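Local coordinates for PUA domain-containing protein (Pyrococcus horikoshii, PDB 3D79) that is of uncharacterised function but, as a PUA-domain protein of a hyperthermophilic archaeon, probably binds RNA, at residues H14-K19 and D45-A50; K22-Q27 and D72-L77; T55-L60 and F67-D72; P141-I146 and V163-H168. All coordinates share one frame; numbering follows the deposited sequence.

Contact 1. Residues H14-K19 and D45-A50; sequences HPLSKK and DEVKVA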
# COMPACT_ATOMS: atom_id res chain seq x y z
N HIS A 14 -19.81 7.03 6.15
CA HIS A 14 -20.14 7.04 7.58
C HIS A 14 -18.93 7.53 8.36
O HIS A 14 -17.80 7.18 8.03
CB HIS A 14 -20.51 5.63 8.04
CG HIS A 14 -21.74 5.08 7.39
ND1 HIS A 14 -23.01 5.41 7.80
CD2 HIS A 14 -21.89 4.22 6.35
CE1 HIS A 14 -23.89 4.78 7.05
NE2 HIS A 14 -23.24 4.04 6.16
N PRO A 15 -19.15 8.34 9.42
CA PRO A 15 -18.02 8.85 10.19
C PRO A 15 -17.27 7.74 10.93
O PRO A 15 -17.89 6.81 11.45
CB PRO A 15 -18.68 9.81 11.19
CG PRO A 15 -20.08 9.34 11.31
CD PRO A 15 -20.44 8.83 9.94
N LEU A 16 -15.95 7.85 10.97
CA LEU A 16 -15.14 6.91 11.72
C LEU A 16 -14.96 7.43 13.14
O LEU A 16 -14.70 8.62 13.33
CB LEU A 16 -13.77 6.73 11.06
CG LEU A 16 -13.13 5.35 11.19
CD1 LEU A 16 -13.74 4.40 10.18
CD2 LEU A 16 -11.63 5.45 10.99
N SER A 17 -15.10 6.54 14.12
CA SER A 17 -14.93 6.89 15.53
C SER A 17 -13.48 7.29 15.84
O SER A 17 -12.55 6.87 15.15
CB SER A 17 -15.34 5.72 16.43
OG SER A 17 -14.39 4.67 16.38
N LYS A 18 -13.32 8.10 16.88
CA LYS A 18 -12.01 8.50 17.38
C LYS A 18 -11.14 7.29 17.74
O LYS A 18 -9.94 7.28 17.45
CB LYS A 18 -12.18 9.41 18.60
CG LYS A 18 -10.91 9.75 19.36
CD LYS A 18 -11.12 10.93 20.30
CE LYS A 18 -12.30 10.73 21.23
NZ LYS A 18 -12.58 11.99 22.01
N LYS A 19 -11.75 6.28 18.36
CA LYS A 19 -11.05 5.04 18.68
C LYS A 19 -10.47 4.40 17.41
O LYS A 19 -9.30 4.00 17.37
CB LYS A 19 -11.99 4.08 19.41
CG LYS A 19 -11.41 2.69 19.69
CD LYS A 19 -12.51 1.73 20.12
CE LYS A 19 -12.01 0.29 20.16
NZ LYS A 19 -11.03 0.06 21.26
N ASP A 45 -8.16 14.79 12.28
CA ASP A 45 -8.73 14.78 10.93
C ASP A 45 -10.15 14.23 10.90
O ASP A 45 -10.51 13.38 11.71
CB ASP A 45 -7.86 13.95 9.97
CG ASP A 45 -6.54 14.63 9.61
OD1 ASP A 45 -6.48 15.88 9.59
OD2 ASP A 45 -5.57 13.90 9.32
N GLU A 46 -10.96 14.73 9.97
CA GLU A 46 -12.29 14.17 9.74
C GLU A 46 -12.14 12.92 8.89
O GLU A 46 -11.75 12.99 7.73
CB GLU A 46 -13.22 15.17 9.05
CG GLU A 46 -14.67 14.68 9.02
CD GLU A 46 -15.66 15.76 8.64
OE1 GLU A 46 -15.34 16.62 7.79
OE2 GLU A 46 -16.78 15.75 9.19
N VAL A 47 -12.46 11.77 9.48
CA VAL A 47 -12.28 10.49 8.82
C VAL A 47 -13.63 9.83 8.58
O VAL A 47 -14.49 9.81 9.46
CB VAL A 47 -11.33 9.56 9.62
CG1 VAL A 47 -11.00 8.32 8.82
CG2 VAL A 47 -10.05 10.30 9.97
N LYS A 48 -13.81 9.33 7.36
CA LYS A 48 -15.07 8.71 6.96
C LYS A 48 -14.78 7.36 6.32
O LYS A 48 -13.67 7.11 5.85
CB LYS A 48 -15.81 9.62 5.98
CG LYS A 48 -16.36 10.90 6.60
CD LYS A 48 -16.90 11.83 5.53
CE LYS A 48 -17.11 13.24 6.07
NZ LYS A 48 -17.33 14.20 4.95
N VAL A 49 -15.78 6.49 6.29
CA VAL A 49 -15.63 5.20 5.64
C VAL A 49 -16.72 4.99 4.60
O VAL A 49 -17.90 5.26 4.87
CB VAL A 49 -15.56 4.02 6.66
CG1 VAL A 49 -16.79 4.01 7.57
CG2 VAL A 49 -15.39 2.68 5.94
N ALA A 50 -16.32 4.54 3.42
CA ALA A 50 -17.24 4.17 2.35
C ALA A 50 -17.04 2.71 1.99
O ALA A 50 -15.93 2.18 2.08
CB ALA A 50 -17.01 5.05 1.13

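Contact 2. Residues K22-Q27 and D72-L77; sequences KEIIAQ and DLIFPL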
# COMPACT_ATOMS: atom_id res chain seq x y z
N LYS A 22 -7.55 6.51 15.93
CA LYS A 22 -6.32 6.29 16.68
C LYS A 22 -5.68 4.95 16.32
O LYS A 22 -4.46 4.85 16.24
CB LYS A 22 -6.58 6.41 18.18
CG LYS A 22 -6.84 7.84 18.61
CD LYS A 22 -7.04 7.95 20.11
CE LYS A 22 -7.25 9.40 20.53
NZ LYS A 22 -7.47 9.48 22.01
N GLU A 23 -6.50 3.93 16.10
CA GLU A 23 -5.98 2.62 15.72
C GLU A 23 -5.35 2.64 14.33
O GLU A 23 -4.33 1.98 14.10
CB GLU A 23 -7.04 1.52 15.85
CG GLU A 23 -6.54 0.07 15.65
CD GLU A 23 -5.24 -0.28 16.38
OE1 GLU A 23 -5.04 0.10 17.57
OE2 GLU A 23 -4.41 -0.99 15.77
N ILE A 24 -5.93 3.41 13.40
CA ILE A 24 -5.32 3.57 12.07
C ILE A 24 -3.96 4.24 12.21
O ILE A 24 -2.97 3.78 11.64
CB ILE A 24 -6.25 4.33 11.08
CG1 ILE A 24 -7.49 3.49 10.76
CG2 ILE A 24 -5.48 4.68 9.79
CD1 ILE A 24 -8.55 4.21 9.93
N ILE A 25 -3.89 5.32 13.00
CA ILE A 25 -2.62 6.00 13.25
C ILE A 25 -1.58 5.03 13.81
O ILE A 25 -0.42 5.03 13.37
CB ILE A 25 -2.82 7.21 14.19
CG1 ILE A 25 -3.64 8.28 13.48
CG2 ILE A 25 -1.46 7.77 14.64
CD1 ILE A 25 -4.13 9.40 14.41
N ALA A 26 -1.99 4.22 14.79
CA ALA A 26 -1.11 3.23 15.39
C ALA A 26 -0.56 2.26 14.34
O ALA A 26 0.65 2.00 14.30
CB ALA A 26 -1.85 2.48 16.48
N GLN A 27 -1.44 1.75 13.48
CA GLN A 27 -1.04 0.83 12.42
C GLN A 27 -0.05 1.47 11.45
O GLN A 27 0.98 0.89 11.13
CB GLN A 27 -2.27 0.30 11.67
CG GLN A 27 -3.10 -0.70 12.46
CD GLN A 27 -4.32 -1.19 11.69
OE1 GLN A 27 -4.23 -1.52 10.50
NE2 GLN A 27 -5.46 -1.26 12.36
N ASP A 72 -10.23 -5.17 10.14
CA ASP A 72 -9.76 -4.07 10.99
C ASP A 72 -8.37 -3.58 10.59
O ASP A 72 -7.80 -2.72 11.27
CB ASP A 72 -9.81 -4.46 12.48
CG ASP A 72 -8.75 -5.49 12.85
OD1 ASP A 72 -8.26 -5.44 14.01
OD2 ASP A 72 -8.40 -6.34 12.01
N LEU A 73 -7.85 -4.10 9.48
CA LEU A 73 -6.50 -3.74 9.02
C LEU A 73 -6.52 -2.78 7.84
O LEU A 73 -7.28 -2.98 6.89
CB LEU A 73 -5.69 -4.98 8.67
CG LEU A 73 -5.40 -6.00 9.78
CD1 LEU A 73 -4.56 -7.14 9.22
CD2 LEU A 73 -4.69 -5.36 10.97
N ILE A 74 -5.68 -1.75 7.90
CA ILE A 74 -5.63 -0.74 6.86
C ILE A 74 -4.28 -0.68 6.15
O ILE A 74 -3.26 -1.16 6.67
CB ILE A 74 -6.01 0.69 7.40
CG1 ILE A 74 -5.07 1.15 8.51
CG2 ILE A 74 -7.45 0.72 7.91
CD1 ILE A 74 -3.80 1.80 8.03
N PHE A 75 -4.28 -0.10 4.96
CA PHE A 75 -3.05 0.18 4.22
C PHE A 75 -3.34 1.28 3.21
O PHE A 75 -4.46 1.37 2.70
CB PHE A 75 -2.53 -1.07 3.51
CG PHE A 75 -1.07 -0.99 3.16
CD1 PHE A 75 -0.10 -1.05 4.15
CD2 PHE A 75 -0.66 -0.85 1.83
CE1 PHE A 75 1.26 -0.97 3.84
CE2 PHE A 75 0.68 -0.77 1.51
CZ PHE A 75 1.65 -0.83 2.51
N PRO A 76 -2.35 2.14 2.91
CA PRO A 76 -2.60 3.16 1.89
C PRO A 76 -3.07 2.61 0.54
O PRO A 76 -2.57 1.57 0.08
CB PRO A 76 -1.23 3.84 1.72
CG PRO A 76 -0.57 3.65 3.03
CD PRO A 76 -1.00 2.29 3.50
N LEU A 77 -4.01 3.31 -0.08
CA LEU A 77 -4.44 3.00 -1.45
C LEU A 77 -3.34 3.32 -2.45
O LEU A 77 -2.43 4.11 -2.16
CB LEU A 77 -5.68 3.82 -1.81
CG LEU A 77 -6.97 3.52 -1.04
CD1 LEU A 77 -7.98 4.62 -1.29
CD2 LEU A 77 -7.54 2.15 -1.41
O HOH W 1 -2.33 -2.54 8.89

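Contact 3. Residues T55-L60 and F67-D72; sequences TTEIIL and FIRRKD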
# COMPACT_ATOMS: atom_id res chain seq x y z
N THR A 55 -16.19 -7.09 1.54
CA THR A 55 -15.00 -7.36 2.33
C THR A 55 -14.03 -6.17 2.35
O THR A 55 -13.00 -6.22 3.02
CB THR A 55 -14.24 -8.63 1.84
OG1 THR A 55 -13.73 -8.43 0.52
CG2 THR A 55 -15.16 -9.86 1.85
N THR A 56 -14.40 -5.09 1.65
CA THR A 56 -13.47 -3.99 1.39
C THR A 56 -14.08 -2.61 1.63
O THR A 56 -15.12 -2.28 1.05
CB THR A 56 -12.94 -4.03 -0.06
OG1 THR A 56 -12.51 -5.37 -0.37
CG2 THR A 56 -11.77 -3.06 -0.25
N GLU A 57 -13.42 -1.82 2.47
CA GLU A 57 -13.85 -0.45 2.73
C GLU A 57 -12.79 0.54 2.27
O GLU A 57 -11.61 0.19 2.21
CB GLU A 57 -14.13 -0.24 4.21
CG GLU A 57 -15.33 -1.00 4.76
CD GLU A 57 -15.27 -1.11 6.27
OE1 GLU A 57 -14.33 -1.77 6.78
OE2 GLU A 57 -16.15 -0.53 6.94
N ILE A 58 -13.22 1.75 1.96
CA ILE A 58 -12.34 2.87 1.62
C ILE A 58 -12.40 3.88 2.77
O ILE A 58 -13.48 4.31 3.17
CB ILE A 58 -12.75 3.53 0.28
CG1 ILE A 58 -12.80 2.50 -0.87
CG2 ILE A 58 -11.86 4.75 -0.07
CD1 ILE A 58 -11.49 1.75 -1.13
N ILE A 59 -11.24 4.24 3.31
CA ILE A 59 -11.18 5.22 4.39
C ILE A 59 -10.75 6.56 3.80
O ILE A 59 -9.70 6.66 3.17
CB ILE A 59 -10.18 4.80 5.50
CG1 ILE A 59 -10.48 3.38 6.02
CG2 ILE A 59 -10.16 5.84 6.63
CD1 ILE A 59 -11.80 3.25 6.77
N LEU A 60 -11.58 7.58 4.02
CA LEU A 60 -11.34 8.92 3.52
C LEU A 60 -10.87 9.82 4.65
O LEU A 60 -11.43 9.79 5.75
CB LEU A 60 -12.60 9.51 2.88
CG LEU A 60 -13.12 8.80 1.63
CD1 LEU A 60 -14.18 7.77 2.00
CD2 LEU A 60 -13.67 9.80 0.61
N PHE A 67 -7.06 5.09 2.47
CA PHE A 67 -6.73 3.72 2.85
C PHE A 67 -7.76 2.70 2.41
O PHE A 67 -8.95 3.00 2.29
CB PHE A 67 -6.57 3.59 4.37
CG PHE A 67 -5.82 4.72 4.99
CD1 PHE A 67 -4.46 4.88 4.75
CD2 PHE A 67 -6.47 5.64 5.81
CE1 PHE A 67 -3.75 5.94 5.32
CE2 PHE A 67 -5.77 6.70 6.39
CZ PHE A 67 -4.41 6.86 6.13
N ILE A 68 -7.26 1.48 2.21
CA ILE A 68 -8.11 0.29 2.09
C ILE A 68 -8.29 -0.27 3.49
O ILE A 68 -7.37 -0.23 4.31
CB ILE A 68 -7.47 -0.76 1.14
CG1 ILE A 68 -8.50 -1.80 0.68
CG2 ILE A 68 -6.24 -1.43 1.77
CD1 ILE A 68 -8.06 -2.54 -0.58
N ARG A 69 -9.48 -0.78 3.80
CA ARG A 69 -9.65 -1.53 5.03
C ARG A 69 -10.22 -2.91 4.72
O ARG A 69 -11.21 -3.03 3.99
CB ARG A 69 -10.51 -0.79 6.06
CG ARG A 69 -10.59 -1.54 7.40
CD ARG A 69 -11.10 -0.66 8.54
NE ARG A 69 -12.51 -0.32 8.42
CZ ARG A 69 -13.20 0.39 9.31
NH1 ARG A 69 -12.61 0.83 10.42
NH2 ARG A 69 -14.48 0.65 9.11
N ARG A 70 -9.53 -3.92 5.23
CA ARG A 70 -9.98 -5.30 5.18
C ARG A 70 -10.09 -5.74 6.63
O ARG A 70 -9.08 -5.80 7.34
CB ARG A 70 -8.98 -6.17 4.42
CG ARG A 70 -8.96 -5.94 2.92
CD ARG A 70 -9.85 -6.94 2.20
NE ARG A 70 -10.15 -6.52 0.83
CZ ARG A 70 -9.49 -6.93 -0.24
NH1 ARG A 70 -9.84 -6.48 -1.44
NH2 ARG A 70 -8.47 -7.78 -0.12
N LYS A 71 -11.32 -6.04 7.05
CA LYS A 71 -11.70 -6.19 8.47
C LYS A 71 -11.28 -5.01 9.34
O LYS A 71 -11.91 -3.95 9.27
CB LYS A 71 -11.31 -7.57 9.06
CG LYS A 71 -10.03 -8.23 8.52
CD LYS A 71 -8.82 -8.06 9.46
CE LYS A 71 -8.64 -9.26 10.40
NZ LYS A 71 -9.67 -9.33 11.49
N ASP A 72 -10.23 -5.17 10.14
CA ASP A 72 -9.76 -4.07 10.99
C ASP A 72 -8.37 -3.58 10.59
O ASP A 72 -7.80 -2.72 11.27
CB ASP A 72 -9.81 -4.46 12.48
CG ASP A 72 -8.75 -5.49 12.85
OD1 ASP A 72 -8.26 -5.44 14.01
OD2 ASP A 72 -8.40 -6.34 12.01
O HOH W 2 -12.50 -7.94 5.04
O HOH W 3 -13.36 -4.16 5.67
O HOH W 4 -14.58 -3.17 9.35

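Contact 4. Residues P141-I146 and V163-H168; sequences PLAIGI and VKVIHH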
# COMPACT_ATOMS: atom_id res chain seq x y z
N PRO A 141 3.87 3.93 -7.72
CA PRO A 141 3.34 2.69 -7.14
C PRO A 141 2.41 1.98 -8.11
O PRO A 141 1.65 2.63 -8.84
CB PRO A 141 2.58 3.20 -5.92
CG PRO A 141 2.09 4.55 -6.34
CD PRO A 141 3.21 5.12 -7.16
N LEU A 142 2.49 0.66 -8.12
CA LEU A 142 1.71 -0.16 -9.03
C LEU A 142 0.62 -0.92 -8.28
O LEU A 142 -0.44 -1.22 -8.84
CB LEU A 142 2.60 -1.20 -9.72
CG LEU A 142 3.91 -0.74 -10.36
CD1 LEU A 142 4.67 -1.95 -10.87
CD2 LEU A 142 3.64 0.25 -11.48
N ALA A 143 0.89 -1.23 -7.02
CA ALA A 143 0.06 -2.19 -6.30
C ALA A 143 0.35 -2.20 -4.81
O ALA A 143 1.38 -1.70 -4.36
CB ALA A 143 0.27 -3.60 -6.86
N ILE A 144 -0.57 -2.79 -4.06
CA ILE A 144 -0.35 -3.10 -2.66
C ILE A 144 -0.69 -4.57 -2.45
O ILE A 144 -1.45 -5.15 -3.24
CB ILE A 144 -1.16 -2.18 -1.69
CG1 ILE A 144 -2.67 -2.30 -1.95
CG2 ILE A 144 -0.71 -0.71 -1.83
CD1 ILE A 144 -3.53 -1.72 -0.82
N GLY A 145 -0.13 -5.16 -1.40
CA GLY A 145 -0.36 -6.58 -1.15
C GLY A 145 0.27 -7.11 0.11
O GLY A 145 0.68 -6.36 1.00
N ILE A 146 0.33 -8.44 0.19
CA ILE A 146 0.85 -9.14 1.34
C ILE A 146 2.14 -9.85 0.96
O ILE A 146 2.18 -10.59 -0.03
CB ILE A 146 -0.17 -10.18 1.87
CG1 ILE A 146 -1.51 -9.51 2.17
CG2 ILE A 146 0.39 -10.91 3.10
CD1 ILE A 146 -2.63 -10.46 2.55
N VAL A 163 4.89 -11.42 -3.60
CA VAL A 163 3.79 -10.60 -3.06
C VAL A 163 2.45 -11.03 -3.63
O VAL A 163 2.29 -11.10 -4.85
CB VAL A 163 3.99 -9.09 -3.38
CG1 VAL A 163 2.84 -8.25 -2.81
CG2 VAL A 163 5.33 -8.58 -2.86
N LYS A 164 1.50 -11.30 -2.74
CA LYS A 164 0.11 -11.50 -3.13
C LYS A 164 -0.56 -10.13 -3.25
O LYS A 164 -0.81 -9.47 -2.23
CB LYS A 164 -0.64 -12.37 -2.10
CG LYS A 164 -2.07 -12.73 -2.51
CD LYS A 164 -2.04 -13.78 -3.63
CE LYS A 164 -3.35 -13.85 -4.36
NZ LYS A 164 -3.20 -14.52 -5.67
N VAL A 165 -0.83 -9.71 -4.48
CA VAL A 165 -1.44 -8.39 -4.73
C VAL A 165 -2.92 -8.40 -4.35
O VAL A 165 -3.64 -9.35 -4.67
CB VAL A 165 -1.24 -7.94 -6.20
CG1 VAL A 165 -1.99 -6.64 -6.47
CG2 VAL A 165 0.26 -7.76 -6.48
N ILE A 166 -3.35 -7.36 -3.65
CA ILE A 166 -4.76 -7.23 -3.25
C ILE A 166 -5.45 -6.02 -3.90
O ILE A 166 -6.68 -5.91 -3.86
CB ILE A 166 -4.93 -7.19 -1.70
CG1 ILE A 166 -4.33 -5.90 -1.10
CG2 ILE A 166 -4.33 -8.44 -1.06
CD1 ILE A 166 -4.59 -5.73 0.40
N HIS A 167 -4.66 -5.13 -4.49
CA HIS A 167 -5.16 -3.93 -5.13
C HIS A 167 -4.04 -3.38 -6.01
O HIS A 167 -2.90 -3.27 -5.56
CB HIS A 167 -5.64 -2.90 -4.07
CG HIS A 167 -5.84 -1.52 -4.60
ND1 HIS A 167 -5.44 -0.39 -3.91
CD2 HIS A 167 -6.40 -1.07 -5.75
CE1 HIS A 167 -5.74 0.69 -4.61
NE2 HIS A 167 -6.31 0.30 -5.74
N HIS A 168 -4.36 -3.08 -7.26
CA HIS A 168 -3.37 -2.53 -8.18
C HIS A 168 -3.94 -1.37 -8.99
O HIS A 168 -5.16 -1.25 -9.14
CB HIS A 168 -2.80 -3.62 -9.10
CG HIS A 168 -3.80 -4.24 -10.02
ND1 HIS A 168 -4.11 -3.70 -11.26
CD2 HIS A 168 -4.55 -5.36 -9.91
CE1 HIS A 168 -5.01 -4.46 -11.86
NE2 HIS A 168 -5.30 -5.47 -11.05

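Contact 1. Residues H14-K19 and D45-A50
V49 O stands obliquely to the imidazole of H14. With CG anti to the carbonyl carbon (chi1 -63°), the exposed ring starts off beside its own backbone N, and the side-chain touch across the strands falls to CB, 4.1 Å from V49 CG1. The flat peptide groups do the joining. H14 N binds V49 O at 2.9 Å, and V49 N returns a bond to H14 O at 2.8 Å, making an antiparallel hydrogen-bonded pair. One step on, P15 and K48 form a non-hydrogen-bonded pair, a place where a residue lacking an N-H costs the pairing nothing. L16 N then reaches V47 O at 2.9 Å.

L16 also supplies the apolar part. Its CD2 lies 3.7 Å from V47 CG1, while CD1 comes 4.0 Å from V49 CB, the side chains of L16 and V49 crossing at about a right angle. L16 thus lies against two valines of one strand, and it also touches V21 and I24 of helix 18-32. K48 carries its extended chain elsewhere, to a salt bridge with D63. Past L16, S17 caps the helix through D20 N. A short outermost strand that joins an antiparallel sheet and runs straight into an N-capped helix packed on that same sheet is part of the alpha/beta fold of this Pre-PUA-like region.

Contact 2. Residues K22-Q27 and D72-L77
Q27 reaches from helix 18-32 to the backbone of strand 73-76, outermost in the antiparallel sheet of the Pre-PUA-like region, in a helix-on-sheet packing whose short axes approach to 8.7 Å at an angle of 61°. From CB the chain runs out extended, CG anti to the carbonyl carbon and CD anti to CA (chi2 179°), so the amide is carried clear of the helix. CD passes 4.0 Å from I74 CG1. At the tip the amide divides its work on either side of L73: NE2 donates to D72 O at 3.0 Å, in the plane of that carbonyl and near the amide's own plane, and OE1 accepts from I74 N at 3.0 Å. The amide thus serves D72 O and I74 N with one donor and one acceptor, as a peptide group of a neighbouring strand might. Water 1 adds a third link, donating to Q27 OE1 at 2.7 Å and to I74 O, so OE1 accepts two hydrogen bonds, and these with the NE2 bond hinder the amide from turning. An alanine in place of Q27 would probably leave D72 O and I74 N without their side-chain mates and water 1 without one of its acceptors.

Next to the amide, I24 and I74 cross at about a right angle, both buried; L28 and M31 of the same helix also cover I74. I74 CG1 stands between its backbone N and carbonyl carbon, a position that sets it 3.4 Å from Q27 OE1 and 3.8 Å from I24 CG2.

Contact 3. Residues T55-L60 and F67-D72
E57 places CG anti to its carbonyl carbon (chi1 -68°) and extends beyond it, while R69 starts with CG anti to its backbone N and bends at chi3 (70°) to bring NE round. The two side chains therefore lie side by side on one face of the beta hairpin formed by strands 56-61 and 64-70. R69 grips the carboxylate side-on, NE to E57 OE1 at 2.8 Å and NH2 to E57 OE2 at 3.0 Å. Both oxygens are met from above the carboxylate plane, which is turned 35° against the guanidinium. I59 CD1 lies 4.0 Å above one face of that guanidinium and water 4, bound to E57 OE1 and K71 O, stands over the opposite one, both toward the rim. A leucine in place of R69 would probably strand the E57 carboxylate without its countercharge and take the flat group away from I59 CD1.

In the backbone, E57 with R69 and I59 with F67 are hydrogen-bonded pairs, the I58 and I68 pair between them non-hydrogen-bonded. Toward the open end of the hairpin, R70 sends NE (2.9 Å) and NH1 (3.1 Å) to the single atom T56 OG1, which lies near the guanidinium plane of R70 and is also hydrogen-bonded to D53. T56 CG2 packs 3.6 Å from I68 CG1. On the E57 and R69 face, I59 CG2 meets the F67 ring at its edge, 3.8 Å from CD2.

Contact 4. Residues P141-I146 and V163-H168
A classic beta bulge interrupts the antiparallel pairing of strand 141-147 with the chain from V163 to H168 in the PUA domain: I166 and H167 both stand opposite I144, and the chain turns a corner at I166. I144 O accordingly receives two N-H groups, I166 N at 2.9 Å and, weakly, H167 N at 3.4 Å, while I144 N binds H167 O at 2.8 Å. Beyond the bulge the regular pattern resumes, with I146 and K164 forming a hydrogen-bonded pair.

Between I144 and I146 sits G145, paired with V165 and pressed so close to the partner strand that its CA is 3.1 Å from K164 O. A beta carbon there would collide with that oxygen and with V163 CG1, consistent with the close approach depending on the missing side chain. A143 CB, on the face it shares with H168, lies 3.8 Å from V165 CG1 and equally near H168 CB. K164 turns its amine away to a salt bridge with D112.

The other face carries I144 and H167, whose side chains cross at a slant. I144 CG1 lies between its backbone N and carbonyl carbon (chi1 59°), which sets it 3.7 Å from H167 CB. L81 of helix 78-84 touches I144 and V78 touches H167, so this face packs against a helix of the Pre-PUA-like region. H167 ND1 is buried and has no polar partner in the model; what meets the imidazole at its edge, in the ring plane, is a methyl, I144 CD1, 3.9 Å from ND1.

In the fold
Contacts 1, 2 and 3 share one antiparallel sheet: contact 1 adds its first strand, contact 3 pairs its third and fourth, and contact 2 lays helix 18-32 over its last. Contact 1 lies at the surface and relies on backbone bonds and one leucine, whose CD2 touches I24 of contact 2. The other three are partly buried. In contact 2 a side-chain amide hydrogen-bonds the strand backbone; contact 3 is the most charged, and contact 4, in the PUA domain, is almost wholly backbone and apolar. The two family regions meet where I144 packs on I68 and F75, and R70 on I166, joining contacts 2 and 3 to contact 4.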